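Local coordinates for KLLA0F20702p (Kluyveromyces lactis, PDB 5Y5A), which is an Est1-type protein, here its larger N-terminal part, that probably helps recruit telomerase to telomeres through binding Cdc13, at residues D210-Q213 with Q214-Q218; L290-S293 with L294-L297; K305-I308 with N309-I312; S336-L339 with K340-T344. All coordinates share one frame; numbering follows the deposited sequence.

Interaction 1. Residues D210-Q213 with Q214-Q218; sequences DRYQ and QADFQ
Asp216 turns its carboxylate back toward Gln213 and the edge of Tyr212, and its side chain can be followed atom by atom. CB lies 3.6 Å from Gln213 O, the carbonyl that takes a long, weak hydrogen bond from Asp216 N. From CB the chain swings beside its own backbone N (chi1 -66°), which carries CG over the same carbonyl. At the tip, OD2 receives Gln213 N at 2.6 Å; the bond is short but bent, 118° at the hydrogen, and so counts as weak. OD2 is also 3.6 Å from Tyr212 CB and sits at the edge of the tyrosine ring, near its plane. OD1 is turned to the flank of Gln213, 4.1 Å from Gln213 CB. By the backbone angles of Gln214 and Ala215, residues 213 to 216 form a type I beta turn, the last bend of the loop that links helices 179-206 and 218-230 in this mainly helical, TPR-related protein; Phe217 follows at the N-cap of the second helix. Replacing Asp216 by alanine would probably leave Gln213 N without its carboxylate partner, and the turn would keep only the long backbone bond of the two described here. Beside the turn, the rings of Tyr212 and Phe217 meet obliquely, their planes at 50° and their centroids 5.4 Å apart. Phe217 brings its CE2 corner to 3.7 Å from Tyr212 CD2, while its CZ lies over one face of the tyrosine. The tyrosine ring stacks on His207, and Phe217 packs against Arg200 and Ile203 of helix 179-206 and meets the ring of His247.

Interaction 2. Residues L290-S293 with L294-L297; sequences LLNS and LDDL
Leu290 and Leu294 stand one turn apart on helix 285-298, and their branched ends meet at an angle, with Leu290 CG 4.1 Å from Leu294 CD1. Leu290 has CG anti to its backbone N (chi1 171°), a setting that carries CG and the CD1 methyl toward Leu294, whereas Leu294 folds back beside its own N and lays CG 3.3 Å from Leu290 O. The CD1 methyl of Leu291 comes within 4.3 Å of Leu294 CD1, more loosely. These apolar ends ride on an ordinary alpha-helical ladder: Leu294 N bonds Leu290 O at 2.9 Å, and the next three amides repeat the step, Asp295 to Leu291, Asp296 to Asn292 and Leu297 to Ser293. Around this core, Leu290 rests on Leu278 and Leu279 of helix 271-279 and on Leu318, Leu294 reaches Pro319, and Ser293 and Leu297 pack on Phe315 of helix 306-315, the helices of the Est1 DNA/RNA binding region closing round the apolar side. The polar flank is set by Asp295. Its OD1 lies only 3.1 Å from Leu291 O, two acceptors that cannot bond each other; His335 NE2 stands by both, hydrogen-bonded to Leu291 O and weakly to OD1, while OD2 forms a salt bridge with Arg334. Leu291 O is therefore held twice, by the helix and by the imidazole. The shared donor probably eases the closeness of the two oxygens, with the arginine on OD2 likely to help, consistent with His335 carrying a proton on NE2.

Interaction 3. Residues K305-I308 with N309-I312; sequences KRII and NMEI
The backbone from Lys305 to Ile312 makes the opening turns of helix 306-315, the amides of 309 to 312 reaching back four residues to the carbonyls of 305 to 308, with the straightest bond from Met310 N to Arg306 O (2.9 Å, 170° at the hydrogen). Lys305 is the N-cap, and its carbonyl takes two donors, Ile308 N and Asn309 N, which fixes the start of the helix. Asn309 keeps CG beside its own backbone N (chi1 -56°), which holds its amide over this end, ND2 3.6 Å from Lys305 O, and offers OD1 to Lys349 NZ on helix 339-379. A leucine at Asn309 would probably leave the Lys349 amine without this acceptor and remove one polar tie between the two helices. Farther along the chain, Ile308 CG2 and Ile312 CD1 touch at 4.3 Å, while Ile308 also packs on Gln300 and Ile303 of the preceding loop. On another flank, Ile307 CG1 runs alongside Glu311, 4.1 Å from its OE2, and Ile307 CD1 meets the Met310 methyl CE at 3.7 Å. That methyl is shared with arginine. Arg306, bent at chi2 and chi3, folds its guanidinium back obliquely across the methionine tip, and NH2, also hydrogen-bonded to Asn357 OD1, lies 3.1 Å from Met310 SD.

Interaction 4. Residues S336-L339 with K340-T344; sequences SDRL and KHFQT
Arg338 O accepts Phe342 N at 3.0 Å, nearly in line with its carbonyl bond, while Leu339 O takes a weaker, longer bond from Gln343 N. A water links the same turn, donating to Asp337 O and accepting from His341 N at 3.0 Å. Arg338 is the N-cap of the long helix 339-379, where a short 3-10 turn, 336-337, hands the chain over from the loop after helix 318-325. The Arg338 side chain starts with CB above one face of the Phe342 ring, 4.1 Å from Phe342 CE2; the bend at chi3 (68°) then turns the guanidinium toward the ring's CE1-CZ edge, which meets a guanidinium face with NH1 3.5 Å from Phe342 CZ and the two planes 70° apart. The guanidinium also runs alongside His341, NH2 lying 3.3 Å from His341 CD2. Glu301 draws these two together, its OE2 forming a salt bridge with Arg338 NH2 and accepting from His341 NE2, and Arg338 NH1 bonds His335 ND1. On the apolar flank, Leu339 CD2 touches Phe342 CD2 at 4.0 Å, and both side chains rest on Pro319 of helix 318-325.

Overall arrangement
All four contacts are local and run in series along the chain, so none closes a long loop and none nests in or crosses another. Interaction 1 turns the chain into helix 218-230 and makes no touch with the others, though its nearest atoms come to about 5 Å from interaction 3. Interactions 2, 3 and 4 all fall in the Est1 DNA/RNA binding region. Interaction 2, on helix 285-298, touches interaction 3 on the next helix through Leu297 CD2 and Glu311 OE1, and interaction 4 through Leu294 CD2 and Phe342 CE1. His335 bridges 290-297 and 336-344, while Lys349 and Asn357 of helix 339-379 join interaction 3 to the helix begun at interaction 4.

Interaction 1. Residues D210-Q213 with Q214-Q218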
loop_
_atom_site.group_PDB
_atom_site.type_symbol
_atom_site.label_atom_id
_atom_site.label_comp_id
_atom_site.label_asym_id
_atom_site.label_seq_id
_atom_site.Cartn_x
_atom_site.Cartn_y
_atom_site.Cartn_z
ATOM N N ASP A 210 20.404 -16.363 3.286
ATOM C CA ASP A 210 19.221 -15.766 2.689
ATOM C C ASP A 210 18.034 -15.950 3.627
ATOM O O ASP A 210 16.882 -15.787 3.231
ATOM C CB ASP A 210 18.945 -16.371 1.311
ATOM C CG ASP A 210 19.962 -15.927 0.269
ATOM O OD1 ASP A 210 20.269 -14.717 0.219
ATOM O OD2 ASP A 210 20.459 -16.783 -0.493
ATOM N N ARG A 211 18.341 -16.294 4.877
ATOM C CA ARG A 211 17.355 -16.331 5.953
ATOM C C ARG A 211 17.285 -14.978 6.652
ATOM O O ARG A 211 18.288 -14.508 7.188
ATOM C CB ARG A 211 17.699 -17.408 6.981
ATOM C CG ARG A 211 17.787 -18.823 6.450
ATOM C CD ARG A 211 18.070 -19.776 7.599
ATOM N NE ARG A 211 18.177 -21.166 7.169
ATOM C CZ ARG A 211 18.382 -22.187 7.994
ATOM N NH1 ARG A 211 18.504 -21.971 9.297
ATOM N NH2 ARG A 211 18.466 -23.424 7.520
ATOM N N TYR A 212 16.107 -14.362 6.659
ATOM C CA TYR A 212 15.931 -13.061 7.302
ATOM C C TYR A 212 14.730 -13.043 8.250
ATOM O O TYR A 212 13.600 -13.315 7.837
ATOM C CB TYR A 212 15.743 -11.952 6.261
ATOM C CG TYR A 212 16.807 -11.840 5.188
ATOM C CD1 TYR A 212 16.734 -12.602 4.033
ATOM C CD2 TYR A 212 17.856 -10.934 5.309
ATOM C CE1 TYR A 212 17.686 -12.488 3.038
ATOM C CE2 TYR A 212 18.818 -10.815 4.321
ATOM C CZ TYR A 212 18.725 -11.595 3.186
ATOM O OH TYR A 212 19.669 -11.489 2.187
ATOM N N GLN A 213 14.969 -12.698 9.511
ATOM C CA GLN A 213 13.877 -12.545 10.465
ATOM C C GLN A 213 13.077 -11.294 10.131
ATOM O O GLN A 213 13.467 -10.514 9.264
ATOM C CB GLN A 213 14.399 -12.473 11.903
ATOM C CG GLN A 213 15.116 -13.727 12.380
ATOM C CD GLN A 213 16.567 -13.781 11.941
ATOM O OE1 GLN A 213 17.070 -12.856 11.306
ATOM N NE2 GLN A 213 17.247 -14.869 12.281
ATOM N N GLN A 214 11.964 -11.103 10.831
ATOM C CA GLN A 214 11.015 -10.035 10.517
ATOM C C GLN A 214 11.608 -8.631 10.602
ATOM O O GLN A 214 11.403 -7.803 9.712
ATOM C CB GLN A 214 9.812 -10.121 11.456
ATOM C CG GLN A 214 9.020 -11.413 11.360
ATOM C CD GLN A 214 7.841 -11.435 12.317
ATOM O OE1 GLN A 214 7.968 -11.059 13.485
ATOM N NE2 GLN A 214 6.684 -11.865 11.823
ATOM N N ALA A 215 12.344 -8.374 11.679
ATOM C CA ALA A 215 12.786 -7.026 12.016
ATOM C C ALA A 215 14.125 -6.656 11.388
ATOM O O ALA A 215 14.691 -5.612 11.705
ATOM C CB ALA A 215 12.867 -6.871 13.533
ATOM N N ASP A 216 14.632 -7.505 10.501
ATOM C CA ASP A 216 15.910 -7.233 9.853
ATOM C C ASP A 216 15.830 -6.029 8.920
ATOM O O ASP A 216 16.838 -5.384 8.640
ATOM C CB ASP A 216 16.390 -8.457 9.074
ATOM C CG ASP A 216 16.713 -9.633 9.978
ATOM O OD1 ASP A 216 16.985 -9.406 11.178
ATOM O OD2 ASP A 216 16.699 -10.781 9.489
ATOM N N PHE A 217 14.628 -5.735 8.435
ATOM C CA PHE A 217 14.436 -4.648 7.484
ATOM C C PHE A 217 13.695 -3.496 8.130
ATOM O O PHE A 217 13.111 -2.663 7.451
ATOM C CB PHE A 217 13.701 -5.156 6.242
ATOM C CG PHE A 217 14.550 -6.044 5.383
ATOM C CD1 PHE A 217 15.396 -5.502 4.432
ATOM C CD2 PHE A 217 14.550 -7.418 5.570
ATOM C CE1 PHE A 217 16.197 -6.318 3.654
ATOM C CE2 PHE A 217 15.354 -8.238 4.800
ATOM C CZ PHE A 217 16.175 -7.688 3.838
ATOM N N GLN A 218 13.750 -3.452 9.452
ATOM C CA GLN A 218 13.075 -2.421 10.217
ATOM C C GLN A 218 13.542 -1.023 9.819
ATOM O O GLN A 218 12.734 -0.104 9.713
ATOM C CB GLN A 218 13.301 -2.643 11.716
ATOM C CG GLN A 218 12.313 -1.913 12.611
ATOM C CD GLN A 218 12.611 -2.114 14.082
ATOM O OE1 GLN A 218 13.769 -2.120 14.495
ATOM N NE2 GLN A 218 11.565 -2.291 14.882
#

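Interaction 2. Residues L290-S293 with L294-L297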
loop_
_atom_site.group_PDB
_atom_site.type_symbol
_atom_site.label_atom_id
_atom_site.label_comp_id
_atom_site.label_asym_id
_atom_site.label_seq_id
_atom_site.Cartn_x
_atom_site.Cartn_y
_atom_site.Cartn_z
ATOM N N LEU A 290 6.785 -18.833 -3.360
ATOM C CA LEU A 290 5.427 -18.885 -2.827
ATOM C C LEU A 290 4.980 -20.330 -2.683
ATOM O O LEU A 290 4.393 -20.716 -1.670
ATOM C CB LEU A 290 4.448 -18.118 -3.728
ATOM C CG LEU A 290 2.955 -18.260 -3.402
ATOM C CD1 LEU A 290 2.638 -17.830 -1.953
ATOM C CD2 LEU A 290 2.125 -17.453 -4.390
ATOM N N LEU A 291 5.264 -21.131 -3.697
ATOM C CA LEU A 291 4.868 -22.533 -3.673
ATOM C C LEU A 291 5.587 -23.300 -2.553
ATOM O O LEU A 291 5.004 -24.186 -1.928
ATOM C CB LEU A 291 5.125 -23.177 -5.040
ATOM C CG LEU A 291 3.867 -23.210 -5.920
ATOM C CD1 LEU A 291 3.206 -21.844 -6.000
ATOM C CD2 LEU A 291 4.153 -23.751 -7.313
ATOM N N ASN A 292 6.841 -22.937 -2.288
ATOM C CA ASN A 292 7.587 -23.527 -1.182
ATOM C C ASN A 292 6.974 -23.176 0.168
ATOM O O ASN A 292 6.890 -24.027 1.055
ATOM C CB ASN A 292 9.046 -23.087 -1.225
ATOM C CG ASN A 292 9.809 -23.729 -2.362
ATOM O OD1 ASN A 292 9.380 -24.742 -2.912
ATOM N ND2 ASN A 292 10.952 -23.151 -2.712
ATOM N N SER A 293 6.550 -21.925 0.312
ATOM C CA SER A 293 5.863 -21.470 1.511
ATOM C C SER A 293 4.562 -22.231 1.712
ATOM O O SER A 293 4.247 -22.656 2.823
ATOM C CB SER A 293 5.573 -19.969 1.434
ATOM O OG SER A 293 6.748 -19.217 1.635
ATOM N N LEU A 294 3.806 -22.396 0.633
ATOM C CA LEU A 294 2.573 -23.150 0.703
ATOM C C LEU A 294 2.872 -24.603 1.110
ATOM O O LEU A 294 2.077 -25.215 1.821
ATOM C CB LEU A 294 1.818 -23.070 -0.631
ATOM C CG LEU A 294 1.340 -21.654 -0.982
ATOM C CD1 LEU A 294 0.806 -21.559 -2.405
ATOM C CD2 LEU A 294 0.279 -21.156 0.012
ATOM N N ASP A 295 4.026 -25.134 0.694
ATOM C CA ASP A 295 4.473 -26.462 1.140
ATOM C C ASP A 295 4.671 -26.500 2.655
ATOM O O ASP A 295 4.216 -27.432 3.336
ATOM C CB ASP A 295 5.795 -26.884 0.475
ATOM C CG ASP A 295 5.661 -27.178 -1.007
ATOM O OD1 ASP A 295 4.530 -27.221 -1.527
ATOM O OD2 ASP A 295 6.708 -27.387 -1.654
ATOM N N ASP A 296 5.390 -25.503 3.169
ATOM C CA ASP A 296 5.694 -25.437 4.596
ATOM C C ASP A 296 4.403 -25.300 5.398
ATOM O O ASP A 296 4.254 -25.901 6.450
ATOM C CB ASP A 296 6.631 -24.268 4.909
ATOM C CG ASP A 296 7.940 -24.332 4.133
ATOM O OD1 ASP A 296 8.412 -25.447 3.814
ATOM O OD2 ASP A 296 8.502 -23.254 3.850
ATOM N N LEU A 297 3.466 -24.507 4.892
ATOM C CA LEU A 297 2.213 -24.323 5.601
ATOM C C LEU A 297 1.391 -25.607 5.589
ATOM O O LEU A 297 0.794 -25.965 6.602
ATOM C CB LEU A 297 1.416 -23.170 5.006
ATOM C CG LEU A 297 1.949 -21.790 5.394
ATOM C CD1 LEU A 297 1.174 -20.715 4.673
ATOM C CD2 LEU A 297 1.863 -21.590 6.901
#

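Interaction 3. Residues K305-I308 with N309-I312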
loop_
_atom_site.group_PDB
_atom_site.type_symbol
_atom_site.label_atom_id
_atom_site.label_comp_id
_atom_site.label_asym_id
_atom_site.label_seq_id
_atom_site.Cartn_x
_atom_site.Cartn_y
_atom_site.Cartn_z
ATOM N N LYS A 305 -1.210 -22.502 16.916
ATOM C CA LYS A 305 -0.593 -21.298 17.448
ATOM C C LYS A 305 -1.013 -20.126 16.572
ATOM O O LYS A 305 -1.146 -20.271 15.353
ATOM C CB LYS A 305 0.925 -21.415 17.471
ATOM C CG LYS A 305 1.454 -22.613 18.224
ATOM C CD LYS A 305 2.940 -22.773 17.961
ATOM C CE LYS A 305 3.493 -24.032 18.603
ATOM N NZ LYS A 305 4.940 -24.189 18.302
ATOM N N ARG A 306 -1.214 -18.979 17.201
ATOM C CA ARG A 306 -1.627 -17.758 16.534
ATOM C C ARG A 306 -0.792 -17.436 15.326
ATOM O O ARG A 306 -1.284 -16.949 14.334
ATOM C CB ARG A 306 -1.520 -16.582 17.502
ATOM C CG ARG A 306 -2.186 -15.286 17.038
ATOM C CD ARG A 306 -1.237 -14.439 16.226
ATOM N NE ARG A 306 -0.832 -13.225 16.909
ATOM C CZ ARG A 306 -0.853 -12.023 16.344
ATOM N NH1 ARG A 306 -0.472 -10.961 17.023
ATOM N NH2 ARG A 306 -1.259 -11.878 15.097
ATOM N N ILE A 307 0.488 -17.700 15.432
ATOM C CA ILE A 307 1.427 -17.383 14.363
ATOM C C ILE A 307 1.069 -18.169 13.100
ATOM O O ILE A 307 1.244 -17.683 11.984
ATOM C CB ILE A 307 2.890 -17.676 14.776
ATOM C CG1 ILE A 307 3.861 -17.085 13.751
ATOM C CG2 ILE A 307 3.130 -19.167 14.941
ATOM C CD1 ILE A 307 3.847 -15.568 13.694
ATOM N N ILE A 308 0.538 -19.372 13.285
ATOM C CA ILE A 308 0.122 -20.206 12.170
ATOM C C ILE A 308 -1.200 -19.716 11.585
ATOM O O ILE A 308 -1.360 -19.673 10.365
ATOM C CB ILE A 308 -0.018 -21.676 12.595
ATOM C CG1 ILE A 308 1.274 -22.160 13.254
ATOM C CG2 ILE A 308 -0.385 -22.545 11.404
ATOM C CD1 ILE A 308 2.500 -22.001 12.381
ATOM N N ASN A 309 -2.144 -19.350 12.454
ATOM C CA ASN A 309 -3.426 -18.813 12.004
ATOM C C ASN A 309 -3.176 -17.562 11.175
ATOM O O ASN A 309 -3.743 -17.389 10.094
ATOM C CB ASN A 309 -4.360 -18.486 13.186
ATOM C CG ASN A 309 -4.604 -19.671 14.099
ATOM O OD1 ASN A 309 -4.737 -20.806 13.650
ATOM N ND2 ASN A 309 -4.670 -19.406 15.397
ATOM N N MET A 310 -2.310 -16.696 11.686
ATOM C CA MET A 310 -1.944 -15.478 10.973
ATOM C C MET A 310 -1.317 -15.773 9.608
ATOM O O MET A 310 -1.666 -15.142 8.621
ATOM C CB MET A 310 -0.980 -14.629 11.804
ATOM C CG MET A 310 -0.592 -13.313 11.117
ATOM S SD MET A 310 -0.012 -12.055 12.267
ATOM C CE MET A 310 1.242 -12.969 13.155
ATOM N N GLU A 311 -0.396 -16.730 9.543
ATOM C CA GLU A 311 0.268 -16.997 8.269
ATOM C C GLU A 311 -0.699 -17.604 7.249
ATOM O O GLU A 311 -0.623 -17.301 6.059
ATOM C CB GLU A 311 1.485 -17.888 8.483
ATOM C CG GLU A 311 2.640 -17.125 9.120
ATOM C CD GLU A 311 3.851 -17.992 9.405
ATOM O OE1 GLU A 311 3.755 -19.227 9.254
ATOM O OE2 GLU A 311 4.903 -17.431 9.782
ATOM N N ILE A 312 -1.632 -18.426 7.715
ATOM C CA ILE A 312 -2.682 -18.941 6.840
ATOM C C ILE A 312 -3.521 -17.807 6.240
ATOM O O ILE A 312 -3.859 -17.828 5.053
ATOM C CB ILE A 312 -3.597 -19.923 7.587
ATOM C CG1 ILE A 312 -2.812 -21.193 7.921
ATOM C CG2 ILE A 312 -4.827 -20.258 6.752
ATOM C CD1 ILE A 312 -3.616 -22.245 8.612
#

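Interaction 4. Residues S336-L339 with K340-T344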
loop_
_atom_site.group_PDB
_atom_site.type_symbol
_atom_site.label_atom_id
_atom_site.label_comp_id
_atom_site.label_asym_id
_atom_site.label_seq_id
_atom_site.Cartn_x
_atom_site.Cartn_y
_atom_site.Cartn_z
ATOM N N SER A 336 -2.451 -26.993 -7.278
ATOM C CA SER A 336 -3.618 -26.672 -8.090
ATOM C C SER A 336 -4.876 -27.370 -7.611
ATOM O O SER A 336 -5.944 -26.772 -7.599
ATOM C CB SER A 336 -3.363 -27.025 -9.559
ATOM O OG SER A 336 -2.337 -26.214 -10.109
ATOM N N ASP A 337 -4.760 -28.627 -7.197
ATOM C CA ASP A 337 -5.941 -29.360 -6.748
ATOM C C ASP A 337 -6.329 -29.040 -5.298
ATOM O O ASP A 337 -7.230 -29.658 -4.740
ATOM C CB ASP A 337 -5.724 -30.867 -6.910
ATOM C CG ASP A 337 -4.513 -31.368 -6.149
ATOM O OD1 ASP A 337 -3.542 -30.596 -5.995
ATOM O OD2 ASP A 337 -4.531 -32.535 -5.707
ATOM N N ARG A 338 -5.662 -28.068 -4.690
ATOM C CA ARG A 338 -5.969 -27.705 -3.310
ATOM C C ARG A 338 -6.689 -26.360 -3.203
ATOM O O ARG A 338 -6.770 -25.785 -2.112
ATOM C CB ARG A 338 -4.682 -27.670 -2.467
ATOM C CG ARG A 338 -3.992 -29.018 -2.301
ATOM C CD ARG A 338 -2.703 -28.910 -1.465
ATOM N NE ARG A 338 -2.975 -28.580 -0.066
ATOM C CZ ARG A 338 -2.341 -27.632 0.620
ATOM N NH1 ARG A 338 -1.386 -26.907 0.047
ATOM N NH2 ARG A 338 -2.667 -27.408 1.885
ATOM N N LEU A 339 -7.215 -25.857 -4.319
ATOM C CA LEU A 339 -7.829 -24.522 -4.337
ATOM C C LEU A 339 -9.042 -24.405 -3.412
ATOM O O LEU A 339 -9.169 -23.423 -2.682
ATOM C CB LEU A 339 -8.229 -24.125 -5.759
ATOM C CG LEU A 339 -7.043 -23.752 -6.665
ATOM C CD1 LEU A 339 -7.539 -23.169 -7.977
ATOM C CD2 LEU A 339 -6.098 -22.772 -5.974
ATOM N N LYS A 340 -9.926 -25.401 -3.437
ATOM C CA LYS A 340 -11.086 -25.395 -2.554
ATOM C C LYS A 340 -10.641 -25.459 -1.088
ATOM O O LYS A 340 -11.244 -24.829 -0.228
ATOM C CB LYS A 340 -12.028 -26.555 -2.881
ATOM C CG LYS A 340 -13.340 -26.534 -2.086
ATOM C CD LYS A 340 -14.132 -27.831 -2.262
ATOM C CE LYS A 340 -15.269 -27.939 -1.251
ATOM N NZ LYS A 340 -15.921 -29.283 -1.279
ATOM N N HIS A 341 -9.571 -26.204 -0.820
ATOM C CA HIS A 341 -9.007 -26.297 0.525
ATOM C C HIS A 341 -8.497 -24.949 1.046
ATOM O O HIS A 341 -8.748 -24.594 2.200
ATOM C CB HIS A 341 -7.870 -27.312 0.552
ATOM C CG HIS A 341 -7.137 -27.371 1.856
ATOM N ND1 HIS A 341 -7.677 -27.938 2.992
ATOM C CD2 HIS A 341 -5.902 -26.937 2.205
ATOM C CE1 HIS A 341 -6.808 -27.849 3.981
ATOM N NE2 HIS A 341 -5.723 -27.246 3.531
ATOM N N PHE A 342 -7.776 -24.210 0.203
ATOM C CA PHE A 342 -7.278 -22.886 0.580
ATOM C C PHE A 342 -8.402 -21.965 1.043
ATOM O O PHE A 342 -8.277 -21.276 2.050
ATOM C CB PHE A 342 -6.531 -22.232 -0.586
ATOM C CG PHE A 342 -5.201 -22.860 -0.876
ATOM C CD1 PHE A 342 -4.325 -23.171 0.156
ATOM C CD2 PHE A 342 -4.828 -23.154 -2.177
ATOM C CE1 PHE A 342 -3.096 -23.753 -0.102
ATOM C CE2 PHE A 342 -3.596 -23.735 -2.449
ATOM C CZ PHE A 342 -2.727 -24.038 -1.408
ATOM N N GLN A 343 -9.504 -21.969 0.305
ATOM C CA GLN A 343 -10.608 -21.070 0.577
ATOM C C GLN A 343 -11.345 -21.453 1.848
ATOM O O GLN A 343 -11.696 -20.594 2.668
ATOM C CB GLN A 343 -11.588 -21.058 -0.594
ATOM C CG GLN A 343 -12.871 -20.304 -0.282
ATOM C CD GLN A 343 -13.960 -20.574 -1.289
ATOM O OE1 GLN A 343 -14.752 -21.505 -1.131
ATOM N NE2 GLN A 343 -14.014 -19.760 -2.328
ATOM N N THR A 344 -11.587 -22.748 2.010
ATOM C CA THR A 344 -12.350 -23.201 3.162
ATOM C C THR A 344 -11.557 -22.934 4.443
ATOM O O THR A 344 -12.120 -22.523 5.455
ATOM C CB THR A 344 -12.726 -24.695 3.041
ATOM O OG1 THR A 344 -11.550 -25.475 2.825
ATOM C CG2 THR A 344 -13.660 -24.918 1.866
HETATM O O HOH W 1 -9.013 -28.634 -2.428
#